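Local coordinates for pheromone cOB1/lipoprotein, YaeC family (Enterococcus faecalis, PDB 4EF1) that probably binds methionine as a lipid-tethered extracellular receptor of the NlpA lipoprotein family, its precursor also being the source of the pheromone cOB1, at residues G9-P12 with V13-E17; Y41-P44 with N45-L48; Y57-H60 with V61-N65; K219-K222 with V223-K227. All coordinates share one frame; numbering follows the deposited sequence. Where two conformers were deposited one is given.

Contact 1 of 4, residues G9-P12 with V13-E17; sequences GASP and VPHAE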
loop_
_atom_site.group_PDB
_atom_site.type_symbol
_atom_site.label_atom_id
_atom_site.label_comp_id
_atom_site.label_asym_id
_atom_site.label_seq_id
_atom_site.Cartn_x
_atom_site.Cartn_y
_atom_site.Cartn_z
ATOM N N GLY A 9 9.689 9.726 -6.527
ATOM C CA GLY A 9 9.224 9.963 -5.149
ATOM C C GLY A 9 8.702 8.656 -4.600
ATOM O O GLY A 9 8.049 7.892 -5.336
ATOM N N ALA A 10 8.968 8.386 -3.319
ATOM C CA ALA A 10 8.624 7.067 -2.736
ATOM C C ALA A 10 8.389 7.110 -1.240
ATOM O O ALA A 10 8.926 7.966 -0.575
ATOM C CB ALA A 10 9.743 6.088 -3.023
ATOM N N SER A 11 7.656 6.101 -0.723
ATOM C CA SER A 11 7.500 5.902 0.689
ATOM C C SER A 11 8.878 5.418 1.172
ATOM O O SER A 11 9.594 4.796 0.367
ATOM C CB SER A 11 6.454 4.860 1.001
ATOM O OG SER A 11 5.123 5.241 0.602
ATOM N N PRO A 12 9.239 5.657 2.449
ATOM C CA PRO A 12 10.583 5.257 2.947
ATOM C C PRO A 12 10.931 3.784 2.795
ATOM O O PRO A 12 12.041 3.439 2.376
ATOM C CB PRO A 12 10.527 5.601 4.424
ATOM C CG PRO A 12 9.472 6.641 4.565
ATOM C CD PRO A 12 8.465 6.353 3.498
ATOM N N VAL A 13 10.000 2.920 3.178
ATOM C CA VAL A 13 10.231 1.478 3.222
ATOM C C VAL A 13 8.947 0.786 2.810
ATOM O O VAL A 13 7.916 1.100 3.354
ATOM C CB VAL A 13 10.576 0.978 4.655
ATOM C CG1 VAL A 13 10.599 -0.550 4.707
ATOM C CG2 VAL A 13 11.885 1.575 5.145
ATOM N N PRO A 14 9.020 -0.207 1.915
ATOM C CA PRO A 14 10.229 -0.675 1.248
ATOM C C PRO A 14 10.606 0.178 0.024
ATOM O O PRO A 14 11.702 0.088 -0.456
ATOM C CB PRO A 14 9.825 -2.064 0.751
ATOM C CG PRO A 14 8.370 -1.920 0.457
ATOM C CD PRO A 14 7.851 -1.011 1.523
ATOM N N HIS A 15 9.708 1.038 -0.431
ATOM C CA HIS A 15 9.881 1.678 -1.741
ATOM C C HIS A 15 11.209 2.372 -1.963
ATOM O O HIS A 15 11.918 2.046 -2.911
ATOM C CB HIS A 15 8.737 2.627 -2.047
ATOM C CG HIS A 15 7.375 2.023 -1.814
ATOM N ND1 HIS A 15 6.932 1.701 -0.581
ATOM C CD2 HIS A 15 6.359 1.734 -2.675
ATOM C CE1 HIS A 15 5.716 1.196 -0.651
ATOM N NE2 HIS A 15 5.340 1.222 -1.933
ATOM N N ALA A 16 11.553 3.346 -1.118
ATOM C CA ALA A 16 12.797 4.078 -1.298
ATOM C C ALA A 16 14.022 3.182 -1.143
ATOM O O ALA A 16 15.035 3.379 -1.839
ATOM C CB ALA A 16 12.910 5.289 -0.352
ATOM N N GLU A 17 13.934 2.207 -0.247
ATOM C CA GLU A 17 15.050 1.234 -0.066
ATOM C C GLU A 17 15.215 0.322 -1.332
ATOM O O GLU A 17 16.342 0.008 -1.744
ATOM C CB GLU A 17 14.872 0.444 1.227
ATOM C CG GLU A 17 15.026 1.300 2.489
ATOM C CD GLU A 17 15.163 0.485 3.766
ATOM O OE1 GLU A 17 14.981 -0.754 3.765
ATOM O OE2 GLU A 17 15.461 1.089 4.794
#
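The carbonyl oxygen of Ser11 takes a hydrogen bond from Ala16 N at 2.9 Å. The donor lies almost in line with the carbonyl, the C=O...N angle being 170°. Because donor and acceptor are five residues apart, the turn closed here is a wide pi-type one, and the cis peptide bond before Pro14 lies within it. The next carbonyl along, Pro12 O, is held more loosely: its bond from Glu17 N is weak, at 3.5 Å.

The same turn brings side chains together. Ala10 CB stands 3.7 Å from His15 CB, and the contact of Ala10 CB with Ala16 CB is a looser 4.2 Å. Ala16 CB also lies against the carbonyls, 3.4 Å from Pro12 O.

Ser11 and His15 meet at a ring face. Ser11 CB is 3.6 Å from His15 ND1, while Ser11 OG sits above the imidazole plane, displaced toward the ring's rim and 4.1 Å from His15 ND1, too far for a hydrogen bond. The imidazole reaches this position with CG on the far side of CB from the carbonyl carbon (chi1 -49°). His15 ND1 is buried and has no polar partner in the model, whereas His15 NE2 is hydrogen-bonded to Asn203 OD1; this pattern is consistent with the proton residing on NE2. Tyr57 packs edge-to-face with the same ring.

The arrangement is the strand-to-helix passage of a beta-alpha-beta unit, from strand 4-10 into helix 12-28, which brings His15 to the selenomethionine pocket of a periplasmic-binding-protein fold.

Contact 2 of 4, residues Y41-P44 with N45-L48; sequences YVLP and NKAL. With MSE (selenomethionine), chain C.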
loop_
_atom_site.group_PDB
_atom_site.type_symbol
_atom_site.label_atom_id
_atom_site.label_comp_id
_atom_site.label_asym_id
_atom_site.label_seq_id
_atom_site.Cartn_x
_atom_site.Cartn_y
_atom_site.Cartn_z
ATOM N N TYR A 41 0.498 10.132 1.769
ATOM C CA TYR A 41 -0.062 9.608 0.540
ATOM C C TYR A 41 -0.655 10.684 -0.382
ATOM O O TYR A 41 -1.213 10.350 -1.413
ATOM C CB TYR A 41 -1.143 8.522 0.831
ATOM C CG TYR A 41 -0.739 7.171 1.418
ATOM C CD1 TYR A 41 0.588 6.758 1.490
ATOM C CD2 TYR A 41 -1.731 6.280 1.886
ATOM C CE1 TYR A 41 0.923 5.522 2.011
ATOM C CE2 TYR A 41 -1.386 5.052 2.392
ATOM C CZ TYR A 41 -0.065 4.683 2.463
ATOM O OH TYR A 41 0.292 3.451 2.962
ATOM N N VAL A 42 -0.461 11.960 -0.048
ATOM C CA VAL A 42 -0.947 13.080 -0.813
ATOM C C VAL A 42 0.208 13.738 -1.571
ATOM O O VAL A 42 0.156 13.846 -2.785
ATOM C CB VAL A 42 -1.681 14.090 0.109
ATOM C CG1 VAL A 42 -2.041 15.363 -0.630
ATOM C CG2 VAL A 42 -2.943 13.427 0.723
ATOM N N LEU A 43 1.258 14.125 -0.851
ATOM C CA LEU A 43 2.369 14.887 -1.421
ATOM C C LEU A 43 3.101 14.247 -2.617
ATOM O O LEU A 43 3.473 14.983 -3.529
ATOM C CB LEU A 43 3.364 15.352 -0.349
ATOM C CG LEU A 43 2.864 16.466 0.621
ATOM C CD1 LEU A 43 3.989 16.815 1.600
ATOM C CD2 LEU A 43 2.400 17.757 -0.076
ATOM N N PRO A 44 3.278 12.923 -2.631
ATOM C CA PRO A 44 3.888 12.283 -3.827
ATOM C C PRO A 44 3.111 12.478 -5.127
ATOM O O PRO A 44 3.727 12.575 -6.210
ATOM C CB PRO A 44 3.972 10.807 -3.467
ATOM C CG PRO A 44 3.673 10.709 -2.018
ATOM C CD PRO A 44 2.971 11.927 -1.571
ATOM N N ASN A 45 1.784 12.494 -5.038
ATOM C CA ASN A 45 0.967 12.850 -6.192
ATOM C C ASN A 45 1.027 14.339 -6.515
ATOM O O ASN A 45 1.143 14.679 -7.698
ATOM C CB ASN A 45 -0.473 12.357 -6.050
ATOM C CG ASN A 45 -0.625 10.860 -6.359
ATOM O OD1 ASN A 45 0.124 10.300 -7.151
ATOM N ND2 ASN A 45 -1.651 10.234 -5.790
ATOM N N LYS A 46 0.958 15.225 -5.504
ATOM C CA LYS A 46 1.129 16.665 -5.740
ATOM C C LYS A 46 2.470 16.912 -6.423
ATOM O O LYS A 46 2.550 17.631 -7.418
ATOM C CB LYS A 46 1.038 17.500 -4.445
ATOM C CG LYS A 46 -0.366 17.570 -3.831
ATOM C CD LYS A 46 -0.506 18.619 -2.721
ATOM C CE LYS A 46 -1.950 18.739 -2.241
ATOM N NZ LYS A 46 -2.897 19.174 -3.308
ATOM N N ALA A 47 3.522 16.308 -5.891
ATOM C CA ALA A 47 4.883 16.449 -6.440
ATOM C C ALA A 47 5.038 15.990 -7.916
ATOM O O ALA A 47 5.775 16.588 -8.688
ATOM C CB ALA A 47 5.888 15.726 -5.533
ATOM N N LEU A 48 4.363 14.891 -8.282
ATOM C CA LEU A 48 4.376 14.385 -9.646
ATOM C C LEU A 48 3.674 15.352 -10.583
ATOM O O LEU A 48 4.185 15.678 -11.648
ATOM C CB LEU A 48 3.772 12.977 -9.723
ATOM C CG LEU A 48 3.633 12.319 -11.103
ATOM C CD1 LEU A 48 5.041 12.170 -11.697
ATOM C CD2 LEU A 48 2.934 10.969 -10.969
HETATM N N MSE C 301 2.034 0.771 0.320
HETATM C CA MSE C 301 0.540 0.890 0.564
HETATM C C MSE C 301 -0.186 -0.455 0.473
HETATM O O MSE C 301 0.087 -1.240 -0.448
HETATM O OXT MSE C 301 -1.114 -0.734 1.279
HETATM C CB MSE C 301 -0.111 1.918 -0.360
HETATM C CG MSE C 301 -1.585 2.225 -0.067
HETATM SE SE MSE C 301 -2.347 3.307 -1.464
HETATM C CE MSE C 301 -1.367 5.012 -1.153
HETATM O O HOH W 1 -2.778 11.305 -3.465
#
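The start of helix 43-50 adjoins the selenomethionine pocket: the loop residues Tyr41 and Val42 lead into it, Val42 bonded to Asn45 and Lys46 and Tyr41 joined to Asn45 through a water. Tyr41 serves the pocket: the ligand methyl CE lies 3.3 Å above the plane of the phenol, over its centre, and Tyr41 OH is hydrogen-bonded to Asn178. The ring therefore offers its face to the end of the ligand side chain.

Ordinary helical bonding begins one residue on. Val42 O receives Lys46 N at 3.2 Å with a nearly straight N-H...O angle of 167°, and it takes a weak second bond from Asn45 N. Leu43 O accepts Ala47 N at 2.7 Å. Upstream, Asp40 OD2 accepts from the amides of Val42 and Leu43.

On the outer side, in the conformer of Lys46 given, its aliphatic chain runs alongside Val42, with CE 3.7 Å from Val42 CG1. Leu43 CD2 comes 4.0 Å from Lys46 CD at an oblique angle. On the buried side, Asn45 turns its amide inward, OD1 accepting from both Gln59 and Asn56. The bridging water accepts from Asn45 ND2 at 2.8 Å and donates to Tyr41 O at 2.8 Å.

Contact 3 of 4, residues Y57-H60 with V61-N65; sequences YFQH and VPFFN. With MSE (selenomethionine), chain C.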
loop_
_atom_site.group_PDB
_atom_site.type_symbol
_atom_site.label_atom_id
_atom_site.label_comp_id
_atom_site.label_asym_id
_atom_site.label_seq_id
_atom_site.Cartn_x
_atom_site.Cartn_y
_atom_site.Cartn_z
ATOM N N TYR A 57 6.320 6.110 -6.687
ATOM C CA TYR A 57 6.279 4.716 -6.327
ATOM C C TYR A 57 5.829 4.619 -4.852
ATOM O O TYR A 57 6.650 4.638 -3.924
ATOM C CB TYR A 57 7.692 4.135 -6.501
ATOM C CG TYR A 57 7.843 2.653 -6.167
ATOM C CD1 TYR A 57 6.802 1.716 -6.355
ATOM C CD2 TYR A 57 9.069 2.169 -5.700
ATOM C CE1 TYR A 57 6.989 0.342 -6.067
ATOM C CE2 TYR A 57 9.254 0.825 -5.413
ATOM C CZ TYR A 57 8.234 -0.088 -5.579
ATOM O OH TYR A 57 8.529 -1.403 -5.288
ATOM N N PHE A 58 4.514 4.501 -4.655
ATOM C CA PHE A 58 3.927 4.456 -3.308
ATOM C C PHE A 58 2.486 3.922 -3.257
ATOM O O PHE A 58 2.040 3.513 -2.190
ATOM C CB PHE A 58 3.981 5.869 -2.654
ATOM C CG PHE A 58 2.821 6.738 -3.023
ATOM C CD1 PHE A 58 2.778 7.365 -4.256
ATOM C CD2 PHE A 58 1.785 6.940 -2.137
ATOM C CE1 PHE A 58 1.711 8.154 -4.598
ATOM C CE2 PHE A 58 0.700 7.727 -2.482
ATOM C CZ PHE A 58 0.668 8.337 -3.707
ATOM N N GLN A 59 1.743 3.983 -4.359
ATOM C CA GLN A 59 0.289 3.697 -4.346
ATOM C C GLN A 59 -0.121 2.504 -5.179
ATOM O O GLN A 59 0.552 2.175 -6.161
ATOM C CB GLN A 59 -0.480 4.910 -4.874
ATOM C CG GLN A 59 -0.297 5.243 -6.345
ATOM C CD GLN A 59 -0.725 6.651 -6.750
ATOM O OE1 GLN A 59 -1.778 7.143 -6.329
ATOM N NE2 GLN A 59 0.110 7.313 -7.586
ATOM N N HIS A 60 -1.270 1.921 -4.816
ATOM C CA HIS A 60 -1.933 0.885 -5.586
ATOM C C HIS A 60 -2.986 1.496 -6.497
ATOM O O HIS A 60 -3.297 2.665 -6.356
ATOM C CB HIS A 60 -2.493 -0.234 -4.681
ATOM C CG HIS A 60 -3.382 0.228 -3.530
ATOM N ND1 HIS A 60 -4.546 0.898 -3.724
ATOM C CD2 HIS A 60 -3.317 -0.050 -2.173
ATOM C CE1 HIS A 60 -5.153 1.122 -2.528
ATOM N NE2 HIS A 60 -4.410 0.542 -1.577
ATOM N N VAL A 61 -3.494 0.725 -7.458
ATOM C CA VAL A 61 -4.421 1.216 -8.496
ATOM C C VAL A 61 -5.749 1.776 -7.970
ATOM O O VAL A 61 -6.182 2.824 -8.405
ATOM C CB VAL A 61 -4.668 0.182 -9.640
ATOM C CG1 VAL A 61 -5.750 0.663 -10.622
ATOM C CG2 VAL A 61 -3.358 -0.085 -10.409
ATOM N N PRO A 62 -6.391 1.088 -7.008
ATOM C CA PRO A 62 -7.617 1.708 -6.485
ATOM C C PRO A 62 -7.387 3.102 -5.839
ATOM O O PRO A 62 -8.186 4.023 -6.039
ATOM C CB PRO A 62 -8.134 0.653 -5.494
ATOM C CG PRO A 62 -7.592 -0.642 -5.991
ATOM C CD PRO A 62 -6.221 -0.302 -6.537
ATOM N N PHE A 63 -6.265 3.275 -5.131
ATOM C CA PHE A 63 -5.936 4.553 -4.550
ATOM C C PHE A 63 -5.663 5.568 -5.687
ATOM O O PHE A 63 -6.145 6.681 -5.652
ATOM C CB PHE A 63 -4.705 4.446 -3.647
ATOM C CG PHE A 63 -4.351 5.740 -2.965
ATOM C CD1 PHE A 63 -3.575 6.671 -3.607
ATOM C CD2 PHE A 63 -4.789 6.005 -1.676
ATOM C CE1 PHE A 63 -3.253 7.882 -2.995
ATOM C CE2 PHE A 63 -4.472 7.203 -1.049
ATOM C CZ PHE A 63 -3.692 8.147 -1.705
ATOM N N PHE A 64 -4.837 5.141 -6.651
ATOM C CA PHE A 64 -4.483 5.940 -7.844
ATOM C C PHE A 64 -5.757 6.479 -8.537
ATOM O O PHE A 64 -5.853 7.700 -8.845
ATOM C CB PHE A 64 -3.634 5.054 -8.797
ATOM C CG PHE A 64 -3.302 5.676 -10.126
ATOM C CD1 PHE A 64 -2.228 6.537 -10.253
ATOM C CD2 PHE A 64 -4.036 5.359 -11.264
ATOM C CE1 PHE A 64 -1.922 7.112 -11.472
ATOM C CE2 PHE A 64 -3.735 5.922 -12.491
ATOM C CZ PHE A 64 -2.678 6.809 -12.600
ATOM N N ASN A 65 -6.711 5.591 -8.801
ATOM C CA ASN A 65 -7.965 5.996 -9.508
ATOM C C ASN A 65 -8.768 7.022 -8.700
ATOM O O ASN A 65 -9.331 7.998 -9.257
ATOM C CB ASN A 65 -8.853 4.784 -9.818
ATOM C CG ASN A 65 -8.258 3.837 -10.870
ATOM O OD1 ASN A 65 -7.320 4.171 -11.586
ATOM N ND2 ASN A 65 -8.788 2.624 -10.922
HETATM N N MSE C 301 2.034 0.771 0.320
HETATM C CA MSE C 301 0.540 0.890 0.564
HETATM C C MSE C 301 -0.186 -0.455 0.473
HETATM O O MSE C 301 0.087 -1.240 -0.448
HETATM O OXT MSE C 301 -1.114 -0.734 1.279
HETATM C CB MSE C 301 -0.111 1.918 -0.360
HETATM C CG MSE C 301 -1.585 2.225 -0.067
HETATM SE SE MSE C 301 -2.347 3.307 -1.464
HETATM C CE MSE C 301 -1.367 5.012 -1.153
#
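The N-cap of helix 61-71 is a histidine that also lines the ligand pocket: His60 ND1 accepts from Phe63 N at 3.3 Å. The donor is tilted 18° out of the imidazole plane. CG sits between the backbone N and the carbonyl carbon (chi1 52°), which turns ND1 to that amide. His60 O takes the first regular bond of the helix, from Phe64 N at 2.9 Å. The other ring nitrogen, NE2, is hydrogen-bonded to Asp113 OD1, so both ring nitrogens have partners, a pattern consistent with ND1 lacking a proton.

This strand-to-helix corner forms part of the binding cleft of the periplasmic-binding-protein fold, where selenomethionine is bound. The selenium lies over the centre of the His60 ring, 3.4 Å above its plane, and the ligand methyl CE lies 3.4 Å above the centre of the Phe63 ring. Two aromatic faces thus receive neighbouring atoms of the selenoether end. Phe58 CE2 also reaches the ligand methyl CE, at 3.7 Å. The Phe58 and Phe63 rings meet obliquely, with Phe58 CE2 4.0 Å from Phe63 CE1.

Gln59 touches both phenylalanines of the helix. Its CB lies over the centre of one face of the Phe58 ring, and its OE1 lies in the plane of the Phe63 ring, at the edge, 3.3 Å from Phe63 CD1. Against Phe64 the amide is set almost perpendicular to the ring, the planes being 82° apart, with Gln59 NE2, whose polar partner is Asn45, 3.6 Å from Phe64 CD1.

Contact 4 of 4, residues K219-K222 with V223-K227; sequences KLVK and VLRSK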
loop_
_atom_site.group_PDB
_atom_site.type_symbol
_atom_site.label_atom_id
_atom_site.label_comp_id
_atom_site.label_asym_id
_atom_site.label_seq_id
_atom_site.Cartn_x
_atom_site.Cartn_y
_atom_site.Cartn_z
ATOM N N LYS A 219 12.743 1.284 -18.424
ATOM C CA LYS A 219 13.982 0.627 -17.948
ATOM C C LYS A 219 13.883 0.344 -16.451
ATOM O O LYS A 219 14.250 -0.741 -15.991
ATOM C CB LYS A 219 15.215 1.509 -18.242
ATOM C CG LYS A 219 15.725 1.427 -19.677
ATOM C CD LYS A 219 16.809 2.460 -19.917
ATOM C CE LYS A 219 17.209 2.468 -21.357
ATOM N NZ LYS A 219 18.377 3.380 -21.472
ATOM N N LEU A 220 13.379 1.334 -15.713
ATOM C CA LEU A 220 13.154 1.217 -14.277
ATOM C C LEU A 220 12.194 0.130 -13.940
ATOM O O LEU A 220 12.479 -0.678 -13.090
ATOM C CB LEU A 220 12.641 2.522 -13.662
ATOM C CG LEU A 220 12.288 2.511 -12.160
ATOM C CD1 LEU A 220 13.464 2.119 -11.271
ATOM C CD2 LEU A 220 11.802 3.904 -11.845
ATOM N N VAL A 221 11.040 0.110 -14.597
ATOM C CA VAL A 221 10.060 -0.953 -14.348
ATOM C C VAL A 221 10.634 -2.342 -14.600
ATOM O O VAL A 221 10.362 -3.254 -13.843
ATOM C CB VAL A 221 8.734 -0.736 -15.156
ATOM C CG1 VAL A 221 7.779 -1.927 -14.986
ATOM C CG2 VAL A 221 8.068 0.553 -14.712
ATOM N N LYS A 222 11.400 -2.504 -15.686
ATOM C CA LYS A 222 11.950 -3.794 -16.039
ATOM C C LYS A 222 12.966 -4.221 -14.970
ATOM O O LYS A 222 12.966 -5.384 -14.579
ATOM C CB LYS A 222 12.628 -3.796 -17.412
ATOM C CG LYS A 222 13.126 -5.192 -17.849
ATOM C CD LYS A 222 13.831 -5.125 -19.190
ATOM C CE LYS A 222 14.276 -6.466 -19.703
ATOM N NZ LYS A 222 14.876 -6.400 -21.060
ATOM N N VAL A 223 13.805 -3.277 -14.515
ATOM C CA VAL A 223 14.866 -3.599 -13.507
ATOM C C VAL A 223 14.185 -3.963 -12.195
ATOM O O VAL A 223 14.509 -5.003 -11.575
ATOM C CB VAL A 223 15.866 -2.445 -13.341
ATOM C CG1 VAL A 223 16.681 -2.626 -12.069
ATOM C CG2 VAL A 223 16.737 -2.312 -14.571
ATOM N N LEU A 224 13.156 -3.208 -11.821
ATOM C CA LEU A 224 12.383 -3.501 -10.616
ATOM C C LEU A 224 11.671 -4.870 -10.617
ATOM O O LEU A 224 11.488 -5.466 -9.549
ATOM C CB LEU A 224 11.379 -2.393 -10.325
ATOM C CG LEU A 224 11.906 -1.070 -9.833
ATOM C CD1 LEU A 224 10.755 -0.074 -9.816
ATOM C CD2 LEU A 224 12.594 -1.234 -8.461
ATOM N N ARG A 225 11.303 -5.369 -11.800
ATOM C CA ARG A 225 10.703 -6.705 -11.945
ATOM C C ARG A 225 11.702 -7.811 -12.256
ATOM O O ARG A 225 11.320 -9.003 -12.312
ATOM C CB ARG A 225 9.653 -6.678 -13.062
ATOM C CG ARG A 225 8.479 -5.791 -12.751
ATOM C CD ARG A 225 7.616 -5.676 -13.976
ATOM N NE ARG A 225 6.298 -5.142 -13.685
ATOM C CZ ARG A 225 5.416 -4.745 -14.612
ATOM N NH1 ARG A 225 5.694 -4.788 -15.921
ATOM N NH2 ARG A 225 4.220 -4.305 -14.237
ATOM N N SER A 226 12.986 -7.482 -12.456
ATOM C CA SER A 226 13.961 -8.526 -12.834
ATOM C C SER A 226 14.130 -9.537 -11.698
ATOM O O SER A 226 13.986 -9.156 -10.539
ATOM C CB SER A 226 15.322 -7.925 -13.186
ATOM O OG SER A 226 15.892 -7.278 -12.050
ATOM N N LYS A 227 14.433 -10.779 -12.049
ATOM C CA LYS A 227 14.502 -11.881 -11.099
ATOM C C LYS A 227 15.440 -11.577 -9.920
ATOM O O LYS A 227 15.059 -11.820 -8.788
ATOM C CB LYS A 227 14.943 -13.186 -11.797
ATOM C CG LYS A 227 15.083 -14.414 -10.894
ATOM C CD LYS A 227 15.729 -15.579 -11.612
ATOM C CE LYS A 227 15.888 -16.816 -10.695
ATOM N NZ LYS A 227 14.615 -17.322 -10.114
#
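Leu220 and Leu224, one turn apart, form the tight inner side of this helical segment, their CD1 atoms meeting at 3.8 Å. The outer side is looser: Lys222 is exposed, its chain extended, and of its side chain just CB and CG come near Val223 N. Backbone bonds run along the helix, Leu224 N to Leu220 O at 2.9 Å and Val223 N to Lys219 O at 3.0 Å.

Helix 215-225 is one of the helices that flank the six-stranded mixed sheet of this lobe. Leu220 packs on Leu6 and Val8 of strand 4-10, Val221 and Leu224 on Ile81 and Ile205, and Val223 on helix 12-28.

Arg225 runs beside Val221 in the same direction. Val221 CG1 sits 3.5 Å above the guanidinium plane, offset toward its rim, and Arg225 NH2 reaches Ala80 O, so the flat group meets a methyl on one face and is hydrogen-bonded at an end.

Ser226 is at the N-cap position of helix 227-236, but its OG, between the backbone N and the carbonyl carbon (chi1 63°), donates to Val223 O of the preceding turn at 2.7 Å, in the carbonyl plane and on a lone pair; Ser226 N gives Val223 O a second bond at 3.0 Å.

From the N terminus the four contacts follow in series; none nests in or crosses another, and each is a local contact of adjoining segments, so none closes a long loop. Contact 1 leads from strand 4-10 into helix 12-28, contact 2 opens helix 43-50, and contact 3 leads from strand 55-60 into helix 61-71. Contacts 1 and 3 lie on neighbouring strands, where Gly9 O and Tyr57 N approach to 2.8 Å, a probable hydrogen bond. Contacts 2 and 3 pack together and share the ligand, which contact 1 also reaches through His15. Contact 4 stands back, the Leu224 side chain about 13 Å from the ligand, yet its helix covers the same six-stranded sheet and helix 12-28.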